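Local coordinates for protein LP15968p (Drosophila melanogaster, PDB 3MN8) that removes C-terminal arginine or lysine residues from peptides and proteins as a zinc metallocarboxypeptidase, this chain holding its first, catalytically active carboxypeptidase-like domain, at residues Arg68-Arg73 with Gly166-Ile171; Asn174-Asp179 with Gln192-Glu197. One frame throughout, in Å; residues are numbered along the deposited sequence.

Contact 1: residues Arg68-Arg73 with Gly166-Ile171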
loop_
_atom_site.group_PDB
_atom_site.type_symbol
_atom_site.label_atom_id
_atom_site.label_comp_id
_atom_site.label_asym_id
_atom_site.label_seq_id
_atom_site.Cartn_x
_atom_site.Cartn_y
_atom_site.Cartn_z
ATOM N N ARG A 68 7.348 16.168 -8.832
ATOM C CA ARG A 68 6.417 16.810 -9.732
ATOM C C ARG A 68 6.241 16.017 -11.032
ATOM O O ARG A 68 7.128 15.262 -11.440
ATOM C CB ARG A 68 6.869 18.243 -9.998
ATOM C CG ARG A 68 6.156 19.294 -9.157
ATOM C CD ARG A 68 7.021 20.535 -9.028
ATOM N NE ARG A 68 6.309 21.646 -8.407
ATOM C CZ ARG A 68 6.841 22.482 -7.520
ATOM N NH1 ARG A 68 8.102 22.341 -7.132
ATOM N NH2 ARG A 68 6.107 23.462 -7.020
ATOM N N SER A 69 5.076 16.186 -11.658
ATOM C CA SER A 69 4.753 15.528 -12.911
ATOM C C SER A 69 5.414 16.273 -14.068
ATOM O O SER A 69 6.010 17.342 -13.881
ATOM C CB SER A 69 3.249 15.530 -13.107
ATOM O OG SER A 69 2.804 16.815 -13.522
ATOM N N LEU A 70 5.308 15.710 -15.269
ATOM C CA LEU A 70 5.857 16.356 -16.461
ATOM C C LEU A 70 5.395 17.798 -16.545
ATOM O O LEU A 70 6.174 18.704 -16.864
ATOM C CB LEU A 70 5.421 15.624 -17.730
ATOM C CG LEU A 70 6.093 14.282 -18.008
ATOM C CD1 LEU A 70 5.470 13.597 -19.216
ATOM C CD2 LEU A 70 7.576 14.483 -18.233
ATOM N N GLU A 71 4.120 18.005 -16.252
ATOM C CA GLU A 71 3.506 19.290 -16.507
ATOM C C GLU A 71 3.433 20.172 -15.264
ATOM O O GLU A 71 2.631 21.107 -15.197
ATOM C CB GLU A 71 2.134 19.074 -17.120
ATOM C CG GLU A 71 2.200 18.294 -18.411
ATOM C CD GLU A 71 0.837 18.087 -19.013
ATOM O OE1 GLU A 71 -0.111 17.807 -18.241
ATOM O OE2 GLU A 71 0.719 18.195 -20.252
ATOM N N GLY A 72 4.277 19.853 -14.282
ATOM C CA GLY A 72 4.489 20.713 -13.129
ATOM C C GLY A 72 3.619 20.447 -11.914
ATOM O O GLY A 72 3.781 21.086 -10.872
ATOM N N ARG A 73 2.690 19.510 -12.034
ATOM C CA ARG A 73 1.780 19.227 -10.936
ATOM C C ARG A 73 2.472 18.510 -9.782
ATOM O O ARG A 73 3.268 17.590 -9.988
ATOM C CB ARG A 73 0.594 18.420 -11.447
ATOM C CG ARG A 73 -0.073 19.077 -12.638
ATOM C CD ARG A 73 -1.314 18.324 -13.037
ATOM N NE ARG A 73 -1.616 18.555 -14.445
ATOM C CZ ARG A 73 -2.479 19.467 -14.879
ATOM N NH1 ARG A 73 -2.693 19.621 -16.177
ATOM N NH2 ARG A 73 -3.134 20.219 -14.010
ATOM N N GLY A 166 -2.079 6.785 -19.252
ATOM C CA GLY A 166 -0.650 6.987 -19.071
ATOM C C GLY A 166 -0.426 8.435 -18.699
ATOM O O GLY A 166 -1.390 9.200 -18.604
ATOM N N ASN A 167 0.831 8.820 -18.476
ATOM C CA ASN A 167 1.122 10.202 -18.097
ATOM C C ASN A 167 1.036 11.126 -19.301
ATOM O O ASN A 167 0.381 10.805 -20.300
ATOM C CB ASN A 167 2.457 10.346 -17.338
ATOM C CG ASN A 167 3.680 10.099 -18.213
ATOM O OD1 ASN A 167 3.574 9.868 -19.421
ATOM N ND2 ASN A 167 4.856 10.151 -17.594
ATOM N N ALA A 168 1.680 12.281 -19.205
ATOM C CA ALA A 168 1.576 13.275 -20.269
ATOM C C ALA A 168 2.359 12.853 -21.507
ATOM O O ALA A 168 2.093 13.344 -22.603
ATOM C CB ALA A 168 2.036 14.645 -19.779
ATOM N N ALA A 169 3.327 11.952 -21.332
ATOM C CA ALA A 169 4.094 11.419 -22.463
ATOM C C ALA A 169 3.438 10.140 -22.996
ATOM O O ALA A 169 3.975 9.472 -23.891
ATOM C CB ALA A 169 5.542 11.163 -22.058
ATOM N N ASN A 170 2.271 9.811 -22.439
ATOM C CA ASN A 170 1.501 8.646 -22.852
ATOM C C ASN A 170 2.185 7.316 -22.587
ATOM O O ASN A 170 1.942 6.344 -23.307
ATOM C CB ASN A 170 1.125 8.735 -24.330
ATOM C CG ASN A 170 -0.228 9.347 -24.543
ATOM O OD1 ASN A 170 -0.354 10.383 -25.195
ATOM N ND2 ASN A 170 -1.257 8.716 -23.991
ATOM N N ILE A 171 3.034 7.252 -21.566
ATOM C CA ILE A 171 3.531 5.941 -21.151
ATOM C C ILE A 171 2.811 5.450 -19.906
ATOM O O ILE A 171 2.402 6.246 -19.057
ATOM C CB ILE A 171 5.083 5.847 -20.990
ATOM C CG1 ILE A 171 5.527 6.270 -19.591
ATOM C CG2 ILE A 171 5.805 6.613 -22.106
ATOM C CD1 ILE A 171 5.628 5.117 -18.599
#
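Leu70 reaches across from its loop with one branch, and CD1 does nearly all the touching. CD1 of Leu70 lies 3.6 Å from CB of Ala168 and 3.7 Å from CB of Ala169, and close to the N of Ala169. The amide end of Asn167 lies beside the same methyl, ND2 of Asn167 being 3.9 Å from CD1 of Leu70. Glu71 joins in through carbon rather than charge: with its chain extended beyond CG (chi2 -180°), CD of Glu71 stands 3.7 Å from CB of Ala168. The alanine methyl is thus met by both the leucine branch and the carboxylate end of the glutamate. Apolar packing carries the contact, and each side is a type I beta turn, Ser69 to Gly72 against Asn167 to Asn170.

The second turn is held from within by Asn167, whose OD1 accepts from N of Ala169 at 2.8 Å in an Asx turn, the donor lying above the carbonyl plane. ND2 of Asn167 donates to OE1 of Gln195 and OE2 of Glu197. An alanine at Asn167 would probably leave the N of Ala169 without its side-chain acceptor, Gln195 and Glu197 without this donor, and the Leu70 methyl without the amide beside it. In the other turn, OG of Ser69 accepts from N of Arg73 at 3.1 Å.

Residues 68-73 link strands 61-68 and 74-80 at the margin of the eight-stranded sheet. Asp146 of helix 145-149 forms a salt bridge with NE of Arg73, hydrogen-bonds to OG of Ser69 and N of Glu71, and touches Leu70 and Ala168, while Leu70 also rests on Pro196 at the start of helix 196-205.

Contact 2: residues Asn174-Asp179 with Gln192-Glu197; sequences NRDFPD and QSRQPE. With GEM ((2-guanidinoethylmercapto)succinic acid), chain G.
Asp176 takes the backbone N-H of Gln195 on OD2: the N of Gln195 donates to OD2 of Asp176 at 2.7 Å, nearly straight at 170°, on the syn lone pair. CG of Asp176 is anti to its own backbone N (chi1 -161°), which carries the carboxylate carbon out on the 192-197 side. OD1 of Asp176 accepts a hydrogen bond from a water, whose O in turn accepts one from NE2 of Gln195 at 3.0 Å, so direct and water-mediated links join the same two residues; OE1 of Gln195 is taken by ND2 of Asn167.

The Arg194 side chain crosses that of Asp176 at a slant, the guanidinium plane 81° from the carboxylate plane. Rather than pairing with the acid, the guanidinium sets one face against the Pro178 ring, CZ of Arg194 lying 3.5 Å from CG of Pro178.

Gln195 is the N-cap residue of helix 196-205, and the bond to its N therefore ties Asp176 to the start of that helix; OD2 also bonds to OG1 of Thr198 in the first turn. The negative charge would probably be eased by the helix end.

On the far side of the 174-179 loop is the inhibitor pocket of this M14 carboxypeptidase domain. ND2 of Asn174 donates to O14 of the inhibitor at 2.6 Å, and Arg175 grips the same carboxylate with two nitrogens, NH2 to O14 at 2.8 Å and NH1 to O15 at 3.2 Å. The same NH2 also donates to O of Asn174, which helps steady the guanidinium; one shell further out, the N of Met289 donates to OD1 of Asn174.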
loop_
_atom_site.group_PDB
_atom_site.type_symbol
_atom_site.label_atom_id
_atom_site.label_comp_id
_atom_site.label_asym_id
_atom_site.label_seq_id
_atom_site.Cartn_x
_atom_site.Cartn_y
_atom_site.Cartn_z
ATOM N N ASN A 174 2.382 1.926 -14.902
ATOM C CA ASN A 174 2.371 0.594 -14.324
ATOM C C ASN A 174 3.125 -0.358 -15.216
ATOM O O ASN A 174 2.972 -1.575 -15.100
ATOM C CB ASN A 174 0.956 0.081 -14.095
ATOM C CG ASN A 174 0.865 -0.893 -12.930
ATOM O OD1 ASN A 174 1.754 -0.951 -12.069
ATOM N ND2 ASN A 174 -0.224 -1.653 -12.887
ATOM N N ARG A 175 3.919 0.197 -16.129
ATOM C CA ARG A 175 4.934 -0.590 -16.838
ATOM C C ARG A 175 6.323 0.016 -16.677
ATOM O O ARG A 175 7.295 -0.492 -17.223
ATOM C CB ARG A 175 4.625 -0.720 -18.324
ATOM C CG ARG A 175 3.253 -1.244 -18.606
ATOM C CD ARG A 175 2.949 -2.539 -17.862
ATOM N NE ARG A 175 1.720 -3.100 -18.389
ATOM C CZ ARG A 175 0.526 -3.098 -17.807
ATOM N NH1 ARG A 175 -0.490 -3.634 -18.460
ATOM N NH2 ARG A 175 0.335 -2.604 -16.596
ATOM N N ASP A 176 6.415 1.097 -15.912
ATOM C CA ASP A 176 7.620 1.921 -15.933
ATOM C C ASP A 176 8.578 1.700 -14.760
ATOM O O ASP A 176 9.650 2.303 -14.710
ATOM C CB ASP A 176 7.231 3.396 -16.022
ATOM C CG ASP A 176 8.364 4.263 -16.504
ATOM O OD1 ASP A 176 9.129 3.795 -17.367
ATOM O OD2 ASP A 176 8.482 5.411 -16.027
ATOM N N PHE A 177 8.193 0.840 -13.820
ATOM C CA PHE A 177 9.022 0.571 -12.645
ATOM C C PHE A 177 10.032 -0.515 -12.982
ATOM O O PHE A 177 9.801 -1.312 -13.883
ATOM C CB PHE A 177 8.149 0.171 -11.442
ATOM C CG PHE A 177 7.397 1.336 -10.815
ATOM C CD1 PHE A 177 6.244 1.856 -11.418
ATOM C CD2 PHE A 177 7.841 1.913 -9.637
ATOM C CE1 PHE A 177 5.557 2.924 -10.854
ATOM C CE2 PHE A 177 7.160 2.982 -9.070
ATOM C CZ PHE A 177 6.017 3.487 -9.677
ATOM N N PRO A 178 11.172 -0.528 -12.279
ATOM C CA PRO A 178 12.167 -1.589 -12.438
ATOM C C PRO A 178 11.553 -2.984 -12.216
ATOM O O PRO A 178 10.750 -3.201 -11.295
ATOM C CB PRO A 178 13.190 -1.271 -11.342
ATOM C CG PRO A 178 13.035 0.199 -11.073
ATOM C CD PRO A 178 11.591 0.498 -11.304
ATOM N N ASP A 179 11.940 -3.928 -13.071
ATOM C CA ASP A 179 11.416 -5.282 -13.002
ATOM C C ASP A 179 12.410 -6.188 -12.300
ATOM O O ASP A 179 13.612 -6.119 -12.558
ATOM C CB ASP A 179 11.129 -5.814 -14.404
ATOM C CG ASP A 179 10.322 -7.101 -14.381
ATOM O OD1 ASP A 179 9.346 -7.170 -13.599
ATOM O OD2 ASP A 179 10.657 -8.041 -15.142
ATOM N N GLN A 192 17.386 5.194 -12.626
ATOM C CA GLN A 192 16.365 6.075 -13.220
ATOM C C GLN A 192 16.395 6.496 -14.693
ATOM O O GLN A 192 16.891 5.790 -15.576
ATOM C CB GLN A 192 16.167 7.324 -12.353
ATOM C CG GLN A 192 15.579 7.018 -10.986
ATOM C CD GLN A 192 14.915 5.647 -10.919
ATOM O OE1 GLN A 192 13.953 5.369 -11.635
ATOM N NE2 GLN A 192 15.430 4.785 -10.047
ATOM N N SER A 193 15.810 7.670 -14.915
ATOM C CA SER A 193 15.444 8.176 -16.230
ATOM C C SER A 193 14.132 7.568 -16.721
ATOM O O SER A 193 13.918 7.421 -17.922
ATOM C CB SER A 193 16.551 7.980 -17.257
ATOM O OG SER A 193 16.353 8.865 -18.355
ATOM N N ARG A 194 13.261 7.205 -15.785
ATOM C CA ARG A 194 11.914 6.778 -16.124
ATOM C C ARG A 194 11.052 8.023 -16.202
ATOM O O ARG A 194 11.559 9.135 -16.391
ATOM C CB ARG A 194 11.358 5.883 -15.025
ATOM C CG ARG A 194 12.397 5.089 -14.320
ATOM C CD ARG A 194 12.232 3.627 -14.636
ATOM N NE ARG A 194 13.211 2.797 -13.938
ATOM C CZ ARG A 194 13.455 1.535 -14.264
ATOM N NH1 ARG A 194 12.785 0.980 -15.265
ATOM N NH2 ARG A 194 14.364 0.833 -13.600
ATOM N N GLN A 195 9.747 7.840 -16.029
ATOM C CA GLN A 195 8.849 8.970 -15.899
ATOM C C GLN A 195 9.024 9.610 -14.522
ATOM O O GLN A 195 9.228 8.922 -13.516
ATOM C CB GLN A 195 7.398 8.559 -16.126
ATOM C CG GLN A 195 7.156 7.903 -17.474
ATOM C CD GLN A 195 7.555 8.776 -18.658
ATOM O OE1 GLN A 195 7.099 9.911 -18.793
ATOM N NE2 GLN A 195 8.388 8.234 -19.537
ATOM N N PRO A 196 8.953 10.947 -14.486
ATOM C CA PRO A 196 9.105 11.754 -13.277
ATOM C C PRO A 196 8.346 11.078 -12.158
ATOM O O PRO A 196 8.840 10.915 -11.052
ATOM C CB PRO A 196 8.382 13.055 -13.639
ATOM C CG PRO A 196 8.483 13.152 -15.095
ATOM C CD PRO A 196 8.485 11.747 -15.629
ATOM N N GLU A 197 7.127 10.672 -12.476
ATOM C CA GLU A 197 6.199 10.190 -11.475
ATOM C C GLU A 197 6.707 8.885 -10.906
ATOM O O GLU A 197 6.653 8.659 -9.706
ATOM C CB GLU A 197 4.803 10.016 -12.093
ATOM C CG GLU A 197 4.136 11.323 -12.562
ATOM C CD GLU A 197 4.496 11.697 -13.997
ATOM O OE1 GLU A 197 4.015 12.761 -14.471
ATOM O OE2 GLU A 197 5.243 10.918 -14.643
HETATM C C8 GEM G . -3.635 -3.795 -14.489
HETATM S S7 GEM G . -2.885 -3.803 -12.885
HETATM C C6 GEM G . -3.834 -5.068 -12.090
HETATM C C5 GEM G . -3.859 -6.390 -12.854
HETATM N N3 GEM G . -2.526 -6.965 -12.779
HETATM C C1 GEM G . -2.071 -8.019 -13.448
HETATM N N4 GEM G . -0.822 -8.434 -13.277
HETATM N N2 GEM G . -2.865 -8.662 -14.298
HETATM C C9 GEM G . -2.775 -2.938 -15.379
HETATM O O14 GEM G . -1.813 -2.329 -14.861
HETATM O O15 GEM G . -3.041 -2.868 -16.598
HETATM C C10 GEM G . -5.099 -3.323 -14.475
HETATM C C11 GEM G . -5.348 -1.858 -14.137
HETATM O O12 GEM G . -6.217 -1.606 -13.268
HETATM O O13 GEM G . -4.719 -0.957 -14.751
HETATM O O HOH W 1 9.566 5.512 -19.151
#

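Overall arrangement
Contacts 1 and 2 have centres 12 Å apart and follow one another along the chain, yet they share a polar junction: ND2 of Asn167 in contact 1 lies 2.6 Å from OE1 of Gln195 and 3.1 Å from OE2 of Glu197 in contact 2, both probable hydrogen bonds. The start of helix 196-205 therefore meets both the 166-171 turn and the 174-179 loop. Contact 2 reaches the inhibitor directly through Asn174 and Arg175. Contact 1 stays further back: the side chain of Asn167 is about 14 Å from the inhibitor and about 13 Å from the zinc ion, whereas that of Phe177 in contact 2 is about 11 Å from the metal.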